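Local coordinates for sensor protein CzcS (PDB 5GPO), which probably acts as the zinc-responsive sensor histidine kinase of a two-component system for metal resistance, represented here by its sensor domain, at residues Leu13-Lys16 and Leu17-Arg21. Residues are numbered along the deposited sequence; the frame is centred on the assembly and turned at random.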
loop_
_atom_site.group_PDB
_atom_site.type_symbol
_atom_site.label_atom_id
_atom_site.label_comp_id
_atom_site.label_asym_id
_atom_site.label_seq_id
_atom_site.Cartn_x
_atom_site.Cartn_y
_atom_site.Cartn_z
ATOM N N LEU B 13 1.636 3.506 -13.325
ATOM C CA LEU B 13 0.315 3.140 -12.824
ATOM C C LEU B 13 -0.269 1.970 -13.612
ATOM O O LEU B 13 -0.968 1.127 -13.034
ATOM C CB LEU B 13 -0.623 4.350 -12.838
ATOM C CG LEU B 13 -1.796 4.274 -11.858
ATOM C CD1 LEU B 13 -1.303 4.162 -10.446
ATOM C CD2 LEU B 13 -2.708 5.494 -12.024
ATOM N N GLN B 14 0.063 1.850 -14.900
ATOM C CA GLN B 14 -0.445 0.718 -15.667
ATOM C C GLN B 14 0.180 -0.583 -15.178
ATOM O O GLN B 14 -0.485 -1.626 -15.122
ATOM C CB GLN B 14 -0.191 0.933 -17.163
ATOM C CG GLN B 14 -0.775 -0.175 -18.044
ATOM C CD GLN B 14 -0.835 0.217 -19.505
ATOM O OE1 GLN B 14 -0.400 1.308 -19.883
ATOM N NE2 GLN B 14 -1.364 -0.677 -20.341
ATOM N N LEU B 15 1.458 -0.543 -14.798
ATOM C CA LEU B 15 2.082 -1.727 -14.224
ATOM C C LEU B 15 1.353 -2.193 -12.969
ATOM O O LEU B 15 1.186 -3.405 -12.765
ATOM C CB LEU B 15 3.558 -1.454 -13.916
ATOM C CG LEU B 15 4.323 -2.718 -13.529
ATOM C CD1 LEU B 15 4.355 -3.695 -14.706
ATOM C CD2 LEU B 15 5.744 -2.361 -13.069
ATOM N N LYS B 16 0.914 -1.250 -12.113
ATOM C CA LYS B 16 0.216 -1.638 -10.886
ATOM C C LYS B 16 -1.137 -2.256 -11.200
ATOM O O LYS B 16 -1.536 -3.252 -10.581
ATOM C CB LYS B 16 0.023 -0.436 -9.954
ATOM C CG LYS B 16 1.270 0.065 -9.250
ATOM C CD LYS B 16 0.923 1.157 -8.232
ATOM C CE LYS B 16 2.133 1.505 -7.396
ATOM N NZ LYS B 16 3.295 1.927 -8.237
ATOM N N LEU B 17 -1.866 -1.662 -12.147
ATOM C CA LEU B 17 -3.146 -2.224 -12.559
ATOM C C LEU B 17 -2.973 -3.639 -13.092
ATOM O O LEU B 17 -3.809 -4.512 -12.847
ATOM C CB LEU B 17 -3.796 -1.338 -13.621
ATOM C CG LEU B 17 -5.202 -1.787 -14.023
ATOM C CD1 LEU B 17 -6.123 -1.621 -12.834
ATOM C CD2 LEU B 17 -5.701 -0.937 -15.211
ATOM N N GLU B 18 -1.891 -3.885 -13.821
ATOM C CA GLU B 18 -1.675 -5.225 -14.354
ATOM C C GLU B 18 -1.296 -6.199 -13.254
ATOM O O GLU B 18 -1.633 -7.390 -13.332
ATOM C CB GLU B 18 -0.617 -5.178 -15.463
ATOM C CG GLU B 18 -1.136 -4.442 -16.706
ATOM C CD GLU B 18 -2.516 -4.953 -17.185
ATOM O OE1 GLU B 18 -3.385 -4.129 -17.565
ATOM O OE2 GLU B 18 -2.733 -6.185 -17.174
ATOM N N GLN B 19 -0.628 -5.704 -12.209
ATOM C CA GLN B 19 -0.375 -6.529 -11.036
ATOM C C GLN B 19 -1.685 -6.907 -10.350
ATOM O O GLN B 19 -1.856 -8.049 -9.909
ATOM C CB GLN B 19 0.568 -5.782 -10.079
ATOM C CG GLN B 19 2.044 -5.787 -10.540
ATOM C CD GLN B 19 2.872 -4.612 -10.011
ATOM O OE1 GLN B 19 2.340 -3.643 -9.455
ATOM N NE2 GLN B 19 4.184 -4.707 -10.175
ATOM N N ILE B 20 -2.620 -5.955 -10.246
ATOM C CA ILE B 20 -3.939 -6.256 -9.692
ATOM C C ILE B 20 -4.664 -7.284 -10.551
ATOM O O ILE B 20 -5.313 -8.197 -10.028
ATOM C CB ILE B 20 -4.766 -4.968 -9.537
ATOM C CG1 ILE B 20 -4.125 -4.073 -8.481
ATOM C CG2 ILE B 20 -6.187 -5.315 -9.125
ATOM C CD1 ILE B 20 -4.652 -2.662 -8.475
ATOM N N ARG B 21 -4.594 -7.141 -11.879
ATOM C CA ARG B 21 -5.214 -8.136 -12.756
ATOM C C ARG B 21 -4.596 -9.515 -12.551
ATOM O O ARG B 21 -5.302 -10.532 -12.585
ATOM C CB ARG B 21 -5.096 -7.706 -14.225
ATOM C CG ARG B 21 -5.708 -8.706 -15.214
ATOM C CD ARG B 21 -5.533 -8.277 -16.685
ATOM N NE ARG B 21 -6.164 -6.995 -16.995
ATOM C CZ ARG B 21 -7.452 -6.834 -17.323
ATOM N NH1 ARG B 21 -7.916 -5.628 -17.588
ATOM N NH2 ARG B 21 -8.291 -7.868 -17.362
#
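Gln19 reaches back along the alpha helix of residues 7-25 to touch Leu15, one turn earlier, where the amide NE2 comes within 3.9 Å of Leu15 CG. Gln19 CG lies beside its own backbone N (chi1 -76°), the chain then runs extended, and the amide rotation (chi3 -11°) turns OE1 to 3.3 Å from Lys16 CA, with NE2 on the Leu15 side. Glutamine suits this partly exposed site because its methylenes lie on the Leu15 carbonyl oxygen while an uncharged amide can border both aliphatic neighbours and solvent. Lys16 lays its CB and CG methylenes beside the same amide, CG 3.9 Å from Gln19 OE1.

Beneath these side chains the i to i+4 ladder sets the spacing: Leu17, Glu18, Gln19 and Ile20 donate their N-H groups to the carbonyls of Leu13, Gln14, Leu15 and Lys16. The bond from Ile20 N to Lys16 O measures 2.9 Å, and Ile20 CG1 packs against the same oxygen.

On another face, buried Leu13 and Leu17 suit the dimer interface, packing on Leu106 and Met112 of the second subunit. Arg21 NH1 hydrogen-bonds to Ser111 O of the second subunit, and NH2 forms a salt bridge with Glu25, while NE forms a long salt bridge to Glu18 OE2 at 3.5 Å.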